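Local coordinates for DNA repair protein RAD2 (Saccharomyces cerevisiae, PDB 4Q0W), which cuts single-stranded DNA as a magnesium-dependent endonuclease of the XPG family and is essential for the incision step in excision repair of UV-damaged, adducted or cross-linked DNA, at residues V154-S159 against R340-T345; A237-S242 against E258-F263; K249-V254 against R294-N299. All blocks are in the same frame, centred on the assembly; numbering follows the deposited sequence.

Contact 1. Residues V154-S159 against R340-T345; sequences VQELLS and RSFMKT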
loop_
_atom_site.group_PDB
_atom_site.type_symbol
_atom_site.label_atom_id
_atom_site.label_comp_id
_atom_site.label_asym_id
_atom_site.label_seq_id
_atom_site.Cartn_x
_atom_site.Cartn_y
_atom_site.Cartn_z
ATOM N N VAL A 154 -23.854 -17.299 28.280
ATOM C CA VAL A 154 -23.468 -15.924 28.574
ATOM C C VAL A 154 -24.700 -15.147 29.019
ATOM O O VAL A 154 -24.612 -14.263 29.874
ATOM C CB VAL A 154 -22.724 -15.233 27.390
ATOM C CG1 VAL A 154 -21.451 -15.979 27.066
ATOM C CG2 VAL A 154 -23.603 -15.148 26.160
ATOM N N GLN A 155 -25.864 -15.500 28.484
ATOM C CA GLN A 155 -27.071 -14.804 28.904
ATOM C C GLN A 155 -27.476 -15.193 30.330
ATOM O O GLN A 155 -28.021 -14.375 31.067
ATOM C CB GLN A 155 -28.209 -15.017 27.908
ATOM C CG GLN A 155 -27.966 -14.285 26.584
ATOM C CD GLN A 155 -28.914 -14.729 25.481
ATOM O OE1 GLN A 155 -29.694 -15.669 25.654
ATOM N NE2 GLN A 155 -28.847 -14.053 24.341
ATOM N N GLU A 156 -27.202 -16.433 30.719
ATOM C CA GLU A 156 -27.450 -16.856 32.098
ATOM C C GLU A 156 -26.522 -16.073 33.029
ATOM O O GLU A 156 -26.939 -15.588 34.074
ATOM C CB GLU A 156 -27.230 -18.364 32.257
ATOM C CG GLU A 156 -27.380 -18.884 33.697
ATOM C CD GLU A 156 -28.777 -18.688 34.251
ATOM O OE1 GLU A 156 -29.738 -18.649 33.454
ATOM O OE2 GLU A 156 -28.918 -18.564 35.487
ATOM N N LEU A 157 -25.262 -15.945 32.631
ATOM C CA LEU A 157 -24.304 -15.156 33.388
ATOM C C LEU A 157 -24.820 -13.734 33.568
ATOM O O LEU A 157 -24.865 -13.213 34.699
ATOM C CB LEU A 157 -22.949 -15.157 32.691
ATOM C CG LEU A 157 -21.828 -14.346 33.346
ATOM C CD1 LEU A 157 -21.555 -14.828 34.769
ATOM C CD2 LEU A 157 -20.576 -14.425 32.515
ATOM N N LEU A 158 -25.236 -13.123 32.459
ATOM C CA LEU A 158 -25.788 -11.769 32.485
ATOM C C LEU A 158 -26.933 -11.634 33.492
ATOM O O LEU A 158 -26.976 -10.678 34.271
ATOM C CB LEU A 158 -26.252 -11.352 31.090
ATOM C CG LEU A 158 -25.128 -10.907 30.155
ATOM C CD1 LEU A 158 -25.624 -10.794 28.705
ATOM C CD2 LEU A 158 -24.538 -9.569 30.645
ATOM N N SER A 159 -27.848 -12.596 33.504
ATOM C CA SER A 159 -29.003 -12.463 34.387
ATOM C C SER A 159 -28.640 -12.674 35.865
ATOM O O SER A 159 -29.212 -12.023 36.741
ATOM C CB SER A 159 -30.155 -13.364 33.942
ATOM O OG SER A 159 -29.844 -14.726 34.145
ATOM N N ARG A 340 -21.361 -17.407 42.149
ATOM C CA ARG A 340 -20.405 -18.367 42.713
ATOM C C ARG A 340 -20.586 -19.756 42.106
ATOM O O ARG A 340 -19.637 -20.365 41.610
ATOM C CB ARG A 340 -20.616 -18.512 44.219
ATOM C CG ARG A 340 -19.988 -17.442 45.097
ATOM C CD ARG A 340 -20.638 -17.542 46.481
ATOM N NE ARG A 340 -19.926 -16.801 47.518
ATOM C CZ ARG A 340 -20.301 -16.780 48.791
ATOM N NH1 ARG A 340 -21.374 -17.457 49.173
ATOM N NH2 ARG A 340 -19.610 -16.083 49.679
ATOM N N SER A 341 -21.806 -20.265 42.166
ATOM C CA SER A 341 -22.050 -21.600 41.640
ATOM C C SER A 341 -21.874 -21.661 40.110
ATOM O O SER A 341 -21.395 -22.668 39.571
ATOM C CB SER A 341 -23.430 -22.110 42.077
ATOM O OG SER A 341 -24.451 -21.173 41.781
ATOM N N PHE A 342 -22.231 -20.581 39.417
ATOM C CA PHE A 342 -22.073 -20.536 37.958
ATOM C C PHE A 342 -20.621 -20.663 37.545
ATOM O O PHE A 342 -20.284 -21.497 36.703
ATOM C CB PHE A 342 -22.649 -19.248 37.371
ATOM C CG PHE A 342 -22.611 -19.203 35.860
ATOM C CD1 PHE A 342 -23.651 -19.742 35.117
ATOM C CD2 PHE A 342 -21.527 -18.635 35.185
ATOM C CE1 PHE A 342 -23.632 -19.705 33.717
ATOM C CE2 PHE A 342 -21.492 -18.596 33.779
ATOM C CZ PHE A 342 -22.549 -19.134 33.050
ATOM N N MET A 343 -19.769 -19.809 38.113
ATOM C CA MET A 343 -18.340 -19.831 37.812
ATOM C C MET A 343 -17.667 -21.132 38.275
ATOM O O MET A 343 -16.708 -21.614 37.653
ATOM C CB MET A 343 -17.636 -18.621 38.440
ATOM C CG MET A 343 -18.114 -17.269 37.899
ATOM S SD MET A 343 -17.934 -17.119 36.104
ATOM C CE MET A 343 -16.206 -16.620 35.971
ATOM N N LYS A 344 -18.173 -21.696 39.367
ATOM C CA LYS A 344 -17.668 -22.976 39.868
ATOM C C LYS A 344 -17.914 -24.036 38.815
ATOM O O LYS A 344 -16.994 -24.716 38.362
ATOM C CB LYS A 344 -18.422 -23.365 41.140
ATOM C CG LYS A 344 -18.046 -24.725 41.684
ATOM C CD LYS A 344 -16.722 -24.660 42.410
ATOM C CE LYS A 344 -16.442 -25.972 43.139
ATOM N NZ LYS A 344 -15.097 -25.949 43.778
ATOM N N THR A 345 -19.175 -24.140 38.414
ATOM C CA THR A 345 -19.608 -25.125 37.442
ATOM C C THR A 345 -18.917 -24.963 36.087
ATOM O O THR A 345 -18.462 -25.949 35.501
ATOM C CB THR A 345 -21.126 -25.040 37.247
ATOM O OG1 THR A 345 -21.789 -25.433 38.457
ATOM C CG2 THR A 345 -21.572 -25.935 36.110
#
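F342 drives its ring from helix 336-347 against L157 and E156 of helix 148-160. L157 covers one face of the phenyl: its CA lies over that face, CB stands 3.9 Å from F342 CE2, and the methyl CD1 comes to 3.8 Å from F342 CD2. E156 contributes only its aliphatic part, CG resting 3.8 Å from F342 CE1, with the carboxylate plane turned 34° from the ring. That carboxylate is engaged elsewhere, in a salt bridge from E156 OE2 to R160 NE one turn on, and R160 also touches F342. With CG anti to the backbone N (chi1 -175°), the ring is carried out from its own helix far enough to bridge the axes of 154-159 and 340-345, 10.8 Å apart at closest approach. M343 is a more distant neighbour, its SD 4.5 Å from L157 CD1, and it also packs on F58 of helix 52-66. No hydrogen bond crosses the pair, so apolar burial holds it. Replacing F342 with an alanine would probably leave a gap beside L157 and the methylenes of E156, with little else joining these segments. Through V154 and L158, helix 148-160 also packs on strand 70-75 and helix 52-66. The two segments run at 154° in a helix-on-helix outer layer: helix 336-347, near the chain's C-terminal end, covers a helix flanking the mixed sheet of the nuclease core.

Contact 2. Residues A237-S242 against E258-F263; sequences AQLLGS and EVIAEF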
loop_
_atom_site.group_PDB
_atom_site.type_symbol
_atom_site.label_atom_id
_atom_site.label_comp_id
_atom_site.label_asym_id
_atom_site.label_seq_id
_atom_site.Cartn_x
_atom_site.Cartn_y
_atom_site.Cartn_z
ATOM N N ALA A 237 -20.431 4.363 2.226
ATOM C CA ALA A 237 -20.429 2.903 2.321
ATOM C C ALA A 237 -20.441 2.296 0.914
ATOM O O ALA A 237 -19.767 1.293 0.639
ATOM C CB ALA A 237 -21.613 2.421 3.130
ATOM N N GLN A 238 -21.183 2.928 0.009
ATOM C CA GLN A 238 -21.298 2.412 -1.356
ATOM C C GLN A 238 -20.072 2.666 -2.225
ATOM O O GLN A 238 -20.001 2.200 -3.368
ATOM C CB GLN A 238 -22.564 2.965 -2.015
ATOM C CG GLN A 238 -23.813 2.404 -1.356
ATOM C CD GLN A 238 -25.052 3.173 -1.714
ATOM O OE1 GLN A 238 -25.602 3.011 -2.804
ATOM N NE2 GLN A 238 -25.504 4.024 -0.797
ATOM N N LEU A 239 -19.105 3.409 -1.698
ATOM C CA LEU A 239 -17.828 3.546 -2.392
ATOM C C LEU A 239 -16.795 2.619 -1.739
ATOM O O LEU A 239 -16.071 1.876 -2.421
ATOM C CB LEU A 239 -17.342 5.000 -2.346
ATOM C CG LEU A 239 -18.271 6.002 -3.029
ATOM C CD1 LEU A 239 -17.798 7.430 -2.779
ATOM C CD2 LEU A 239 -18.406 5.705 -4.527
ATOM N N LEU A 240 -16.754 2.678 -0.413
ATOM C CA LEU A 240 -15.756 1.986 0.397
ATOM C C LEU A 240 -16.068 0.500 0.550
ATOM O O LEU A 240 -15.152 -0.326 0.650
ATOM C CB LEU A 240 -15.691 2.630 1.786
ATOM C CG LEU A 240 -15.164 4.065 1.802
ATOM C CD1 LEU A 240 -15.372 4.708 3.166
ATOM C CD2 LEU A 240 -13.687 4.023 1.435
ATOM N N GLY A 241 -17.358 0.168 0.574
ATOM C CA GLY A 241 -17.790 -1.190 0.865
ATOM C C GLY A 241 -18.176 -1.364 2.329
ATOM O O GLY A 241 -17.587 -0.733 3.214
ATOM N N SER A 242 -19.162 -2.228 2.585
ATOM C CA SER A 242 -19.563 -2.573 3.944
ATOM C C SER A 242 -20.257 -3.919 3.862
ATOM O O SER A 242 -20.196 -4.584 2.827
ATOM C CB SER A 242 -20.545 -1.550 4.505
ATOM O OG SER A 242 -21.804 -1.639 3.830
ATOM N N GLU A 258 -13.176 12.418 -1.530
ATOM C CA GLU A 258 -13.102 13.393 -2.620
ATOM C C GLU A 258 -14.373 13.381 -3.466
ATOM O O GLU A 258 -14.908 14.442 -3.812
ATOM C CB GLU A 258 -11.885 13.128 -3.508
ATOM C CG GLU A 258 -10.560 13.540 -2.884
ATOM C CD GLU A 258 -9.360 13.081 -3.700
ATOM O OE1 GLU A 258 -9.559 12.430 -4.754
ATOM O OE2 GLU A 258 -8.218 13.370 -3.281
ATOM N N VAL A 259 -14.857 12.184 -3.799
ATOM C CA VAL A 259 -16.087 12.052 -4.578
ATOM C C VAL A 259 -17.279 12.748 -3.903
ATOM O O VAL A 259 -18.032 13.504 -4.538
ATOM C CB VAL A 259 -16.420 10.566 -4.846
ATOM C CG1 VAL A 259 -17.861 10.406 -5.310
ATOM C CG2 VAL A 259 -15.453 9.982 -5.871
ATOM N N ILE A 260 -17.457 12.501 -2.614
ATOM C CA ILE A 260 -18.578 13.108 -1.900
ATOM C C ILE A 260 -18.406 14.629 -1.842
ATOM O O ILE A 260 -19.361 15.377 -2.028
ATOM C CB ILE A 260 -18.713 12.532 -0.479
ATOM C CG1 ILE A 260 -18.957 11.028 -0.546
ATOM C CG2 ILE A 260 -19.834 13.224 0.295
ATOM C CD1 ILE A 260 -20.171 10.634 -1.377
ATOM N N ALA A 261 -17.180 15.083 -1.600
ATOM C CA ALA A 261 -16.905 16.519 -1.529
ATOM C C ALA A 261 -17.144 17.211 -2.872
ATOM O O ALA A 261 -17.766 18.273 -2.934
ATOM C CB ALA A 261 -15.474 16.764 -1.046
ATOM N N GLU A 262 -16.658 16.605 -3.948
ATOM C CA GLU A 262 -16.734 17.251 -5.253
ATOM C C GLU A 262 -18.114 17.154 -5.907
ATOM O O GLU A 262 -18.531 18.090 -6.574
ATOM C CB GLU A 262 -15.647 16.724 -6.188
ATOM C CG GLU A 262 -15.031 17.796 -7.102
ATOM C CD GLU A 262 -14.071 18.729 -6.367
ATOM O OE1 GLU A 262 -13.118 19.226 -7.007
ATOM O OE2 GLU A 262 -14.261 18.965 -5.151
ATOM N N PHE A 263 -18.832 16.050 -5.701
ATOM C CA PHE A 263 -20.134 15.870 -6.348
ATOM C C PHE A 263 -21.355 16.047 -5.437
ATOM O O PHE A 263 -22.494 16.179 -5.916
ATOM C CB PHE A 263 -20.178 14.514 -7.079
ATOM C CG PHE A 263 -19.146 14.395 -8.160
ATOM C CD1 PHE A 263 -19.377 14.941 -9.419
ATOM C CD2 PHE A 263 -17.924 13.781 -7.913
ATOM C CE1 PHE A 263 -18.414 14.852 -10.424
ATOM C CE2 PHE A 263 -16.953 13.690 -8.918
ATOM C CZ PHE A 263 -17.205 14.227 -10.175
#
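L239 and V259 mark the closest backbone approach, their CA atoms still 9.0 Å apart, where the last turn of helix 230-240 faces helix 253-263; G241, with phi at 97°, then takes the chain out of the first helix. The methyl CD1 of L239 does the touching: it meets V259 CG1 at 3.9 Å and lies 4.0 Å from V259 CB, the two side chains crossing at a slant. The same methyl reaches I260 CD1, at 4.2 Å, and therefore sits against two successive residues of the facing helix. V259 offers CG1 because this branch is anti to its backbone N (chi1 165°). L266 of helix 266-278 touches both L239 and I260, while F269 of that helix packs on V259, so a third helix closes around the cluster. L248, from the intervening loop, also touches L239. The contact, within the I-domain, seats helix 253-263, whose start holds DNA phosphates, on the end of helix 230-240. All three residues that meet across the segments are buried, yet together the segments bury just 91 Å². With no hydrogen bond between them, cohesion comes from van der Waals contact and exclusion of water, the fit set by branch shape.

Contact 3. Residues K249-V254 against R294-N299; sequences KGMGPV and RKKLVN. With K (potassium ion), chain F; nucleotides of chain D.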
loop_
_atom_site.group_PDB
_atom_site.type_symbol
_atom_site.label_atom_id
_atom_site.label_comp_id
_atom_site.label_asym_id
_atom_site.label_seq_id
_atom_site.Cartn_x
_atom_site.Cartn_y
_atom_site.Cartn_z
ATOM N N LYS A 249 -14.234 -0.677 -6.923
ATOM C CA LYS A 249 -12.796 -0.894 -7.034
ATOM C C LYS A 249 -12.070 0.444 -7.171
ATOM O O LYS A 249 -12.531 1.345 -7.880
ATOM C CB LYS A 249 -12.471 -1.791 -8.226
ATOM C CG LYS A 249 -10.972 -1.943 -8.476
ATOM C CD LYS A 249 -10.668 -2.849 -9.655
ATOM C CE LYS A 249 -9.156 -2.982 -9.845
ATOM N NZ LYS A 249 -8.812 -3.791 -11.046
ATOM N N GLY A 250 -10.956 0.589 -6.462
ATOM C CA GLY A 250 -10.166 1.801 -6.556
ATOM C C GLY A 250 -10.604 2.880 -5.579
ATOM O O GLY A 250 -9.886 3.862 -5.388
ATOM N N MET A 251 -11.774 2.712 -4.962
ATOM C CA MET A 251 -12.232 3.709 -4.002
ATOM C C MET A 251 -11.799 3.396 -2.562
ATOM O O MET A 251 -12.459 2.633 -1.848
ATOM C CB MET A 251 -13.749 3.897 -4.065
ATOM C CG MET A 251 -14.263 4.445 -5.392
ATOM S SD MET A 251 -13.903 6.206 -5.656
ATOM C CE MET A 251 -12.586 6.052 -6.877
ATOM N N GLY A 252 -10.695 4.005 -2.140
ATOM C CA GLY A 252 -10.292 3.964 -0.745
ATOM C C GLY A 252 -10.783 5.220 -0.045
ATOM O O GLY A 252 -11.516 6.009 -0.647
ATOM N N PRO A 253 -10.378 5.416 1.225
ATOM C CA PRO A 253 -10.912 6.529 2.015
ATOM C C PRO A 253 -10.600 7.886 1.399
ATOM O O PRO A 253 -11.415 8.803 1.540
ATOM C CB PRO A 253 -10.212 6.377 3.376
ATOM C CG PRO A 253 -9.011 5.493 3.111
ATOM C CD PRO A 253 -9.414 4.597 1.985
ATOM N N VAL A 254 -9.453 8.021 0.732
ATOM C CA VAL A 254 -9.090 9.303 0.141
ATOM C C VAL A 254 -10.001 9.631 -1.036
ATOM O O VAL A 254 -10.613 10.699 -1.086
ATOM C CB VAL A 254 -7.645 9.312 -0.376
ATOM C CG1 VAL A 254 -7.330 10.665 -1.025
ATOM C CG2 VAL A 254 -6.664 9.024 0.754
ATOM N N ARG A 294 -11.937 10.252 -13.990
ATOM C CA ARG A 294 -12.581 9.505 -15.064
ATOM C C ARG A 294 -11.660 8.414 -15.589
ATOM O O ARG A 294 -12.070 7.265 -15.735
ATOM C CB ARG A 294 -12.987 10.419 -16.212
ATOM C CG ARG A 294 -13.678 9.676 -17.352
ATOM C CD ARG A 294 -14.117 10.632 -18.454
ATOM N NE ARG A 294 -15.036 11.653 -17.946
ATOM C CZ ARG A 294 -16.337 11.457 -17.750
ATOM N NH1 ARG A 294 -16.881 10.273 -18.003
ATOM N NH2 ARG A 294 -17.099 12.442 -17.288
ATOM N N LYS A 295 -10.413 8.784 -15.865
ATOM C CA LYS A 295 -9.427 7.833 -16.363
ATOM C C LYS A 295 -9.300 6.642 -15.417
ATOM O O LYS A 295 -9.221 5.491 -15.852
ATOM C CB LYS A 295 -8.072 8.518 -16.549
ATOM C CG LYS A 295 -7.234 7.943 -17.682
ATOM C CD LYS A 295 -6.603 6.606 -17.317
ATOM C CE LYS A 295 -6.762 5.598 -18.448
ATOM N NZ LYS A 295 -8.195 5.260 -18.689
ATOM N N LYS A 296 -9.299 6.924 -14.121
ATOM C CA LYS A 296 -9.222 5.866 -13.116
ATOM C C LYS A 296 -10.443 4.935 -13.134
ATOM O O LYS A 296 -10.300 3.710 -13.050
ATOM C CB LYS A 296 -9.052 6.473 -11.722
ATOM C CG LYS A 296 -9.052 5.444 -10.614
ATOM C CD LYS A 296 -8.651 6.076 -9.294
ATOM C CE LYS A 296 -8.707 5.057 -8.173
ATOM N NZ LYS A 296 -8.320 5.674 -6.879
ATOM N N LEU A 297 -11.641 5.511 -13.233
ATOM C CA LEU A 297 -12.860 4.699 -13.236
ATOM C C LEU A 297 -12.907 3.807 -14.479
ATOM O O LEU A 297 -13.246 2.624 -14.393
ATOM C CB LEU A 297 -14.107 5.590 -13.126
ATOM C CG LEU A 297 -14.187 6.473 -11.867
ATOM C CD1 LEU A 297 -15.216 7.591 -12.035
ATOM C CD2 LEU A 297 -14.509 5.659 -10.629
ATOM N N VAL A 298 -12.532 4.370 -15.624
ATOM C CA VAL A 298 -12.478 3.604 -16.873
ATOM C C VAL A 298 -11.520 2.424 -16.734
ATOM O O VAL A 298 -11.906 1.267 -16.951
ATOM C CB VAL A 298 -12.081 4.488 -18.069
ATOM C CG1 VAL A 298 -11.869 3.643 -19.325
ATOM C CG2 VAL A 298 -13.154 5.529 -18.327
ATOM N N ASN A 299 -10.287 2.710 -16.332
ATOM C CA ASN A 299 -9.291 1.663 -16.139
ATOM C C ASN A 299 -9.771 0.603 -15.155
ATOM O O ASN A 299 -9.485 -0.586 -15.323
ATOM C CB ASN A 299 -7.946 2.251 -15.695
ATOM C CG ASN A 299 -6.849 1.197 -15.619
ATOM O OD1 ASN A 299 -6.361 0.862 -14.535
ATOM N ND2 ASN A 299 -6.477 0.649 -16.771
HETATM K K K F . -12.800 -0.367 -2.585
ATOM P P DA D 9 -7.445 5.709 -1.766
ATOM O OP1 DA D 9 -8.721 6.094 -2.425
ATOM O OP2 DA D 9 -7.327 5.836 -0.290
ATOM O "O5'" DA D 9 -7.080 4.208 -2.194
ATOM C "C5'" DA D 9 -6.990 3.892 -3.581
ATOM C "C4'" DA D 9 -6.646 2.429 -3.760
ATOM O "O4'" DA D 9 -5.309 2.174 -3.256
ATOM C "C3'" DA D 9 -7.555 1.436 -3.037
ATOM O "O3'" DA D 9 -7.881 0.454 -3.998
ATOM C "C2'" DA D 9 -6.698 0.881 -1.893
ATOM C "C1'" DA D 9 -5.305 0.974 -2.507
ATOM N N9 DA D 9 -4.195 1.137 -1.576
ATOM C C8 DA D 9 -4.067 2.113 -0.618
ATOM N N7 DA D 9 -2.953 2.031 0.061
ATOM C C5 DA D 9 -2.298 0.939 -0.493
ATOM C C6 DA D 9 -1.061 0.334 -0.197
ATOM N N6 DA D 9 -0.247 0.796 0.767
ATOM N N1 DA D 9 -0.699 -0.750 -0.929
ATOM C C2 DA D 9 -1.534 -1.189 -1.888
ATOM N N3 DA D 9 -2.732 -0.700 -2.243
ATOM C C4 DA D 9 -3.050 0.373 -1.507
ATOM P P DC D 10 -8.950 -0.702 -3.658
ATOM O OP1 DC D 10 -9.525 -1.098 -4.975
ATOM O OP2 DC D 10 -9.832 -0.284 -2.539
ATOM O "O5'" DC D 10 -8.041 -1.896 -3.120
ATOM C "C5'" DC D 10 -7.112 -2.411 -4.066
ATOM C "C4'" DC D 10 -6.327 -3.536 -3.434
ATOM O "O4'" DC D 10 -5.364 -2.994 -2.502
ATOM C "C3'" DC D 10 -7.170 -4.552 -2.662
ATOM O "O3'" DC D 10 -6.871 -5.794 -3.289
ATOM C "C2'" DC D 10 -6.665 -4.442 -1.216
ATOM C "C1'" DC D 10 -5.254 -3.881 -1.414
ATOM N N1 DC D 10 -4.636 -3.053 -0.340
ATOM C C2 DC D 10 -3.374 -3.431 0.138
ATOM O O2 DC D 10 -2.848 -4.446 -0.329
ATOM N N3 DC D 10 -2.778 -2.692 1.105
ATOM C C4 DC D 10 -3.391 -1.607 1.575
ATOM N N4 DC D 10 -2.750 -0.910 2.520
ATOM C C5 DC D 10 -4.680 -1.196 1.093
ATOM C C6 DC D 10 -5.265 -1.937 0.141
ATOM P P DG D 8 -2.671 10.489 -1.225
ATOM O OP1 DG D 8 -3.585 11.598 -1.598
ATOM O OP2 DG D 8 -2.131 10.348 0.150
ATOM O "O5'" DG D 8 -3.362 9.085 -1.565
ATOM C "C5'" DG D 8 -3.874 8.912 -2.869
ATOM C "C4'" DG D 8 -4.238 7.459 -3.029
ATOM O "O4'" DG D 8 -3.031 6.663 -3.103
ATOM C "C3'" DG D 8 -5.090 6.904 -1.889
ATOM O "O3'" DG D 8 -6.332 6.606 -2.500
ATOM C "C2'" DG D 8 -4.293 5.701 -1.366
ATOM C "C1'" DG D 8 -3.305 5.425 -2.494
ATOM N N9 DG D 8 -2.038 4.834 -2.077
ATOM C C8 DG D 8 -1.151 5.250 -1.107
ATOM N N7 DG D 8 -0.107 4.470 -1.001
ATOM C C5 DG D 8 -0.312 3.487 -1.967
ATOM C C6 DG D 8 0.478 2.371 -2.328
ATOM O O6 DG D 8 1.561 2.025 -1.844
ATOM N N1 DG D 8 -0.108 1.630 -3.352
ATOM C C2 DG D 8 -1.309 1.940 -3.956
ATOM N N2 DG D 8 -1.739 1.129 -4.939
ATOM N N3 DG D 8 -2.053 2.985 -3.625
ATOM C C4 DG D 8 -1.495 3.702 -2.628
HETATM O O HOH W 1 -9.144 -3.184 -13.543
HETATM O O HOH W 2 -12.795 -0.378 0.041
HETATM O O HOH W 3 -12.697 -2.835 -3.275
HETATM O O HOH W 4 -14.710 -1.890 -1.726
#
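K296 reaches from helix 288-299 to the loop 249-252 and donates from NZ to G250 O at 2.8 Å. The ammonium lies 26° off the carbonyl plane, with a C=O...N angle of 139°. The reach comes from a fully extended chain, CG anti to the backbone N (chi1 176°) and the later torsions all anti. Packing is tightest here: a beta carbon at G250 would sit tightly against K296 CE, and the positive phi would press it against the preceding carbonyl as well. Beside this bond the buried M251 brings CE to 4.2 Å from L297 CD2; F269 and W272 also pack on L297.

Toward K249 and N299, both exposed, the contact is looser. These two do not touch; water 1 mediates between them, accepting from K249 NZ at 2.6 Å and donating to N299 O.

The same loop grips DNA with backbone groups. G250 N donates to OP1 of DC10 of chain D at 2.7 Å, and V254 N, in the first turn of helix 253-263, to OP2 of DA9 of chain D at 3.2 Å; the bond from G252 N to DA9 OP1 is weak. G252 holds the N-cap position, and a side chain there would clash with DA9 O5'. The potassium ion joins protein to phosphate, bound by M251 O at 3.1 Å and by DC10 OP2; L248 O and three waters are its other ligands. Phosphates held by backbone amides of a glycine-rich loop and the helix start after it, beside a backbone-coordinated potassium ion, are characteristic of the helical hairpin DNA-binding motif of XPG/RAD2 nucleases, called helix-three-turn-helix (H3TH) and also helix-two-turn-helix.

How the contacts relate
All three contacts are largely buried, but their settings differ. Contact 1 lies on the far side of the chain's centre, its centre 46 Å from that of contact 2 and 51 Å from that of contact 3, and joins a helix flanking the sheet of the nuclease core to helix 336-347 packed on it, by aromatic and aliphatic packing. Contacts 2 and 3 are neighbours, with centres 11 Å apart, and both use helix 253-263. They meet directly: L240 CD2 is 3.5 Å from G252 C. Contact 2 is purely apolar, whereas contact 3 adds a lysine-to-carbonyl bond, potassium and phosphates at the DNA surface. Along the chain both nest within the loop that contact 1 closes.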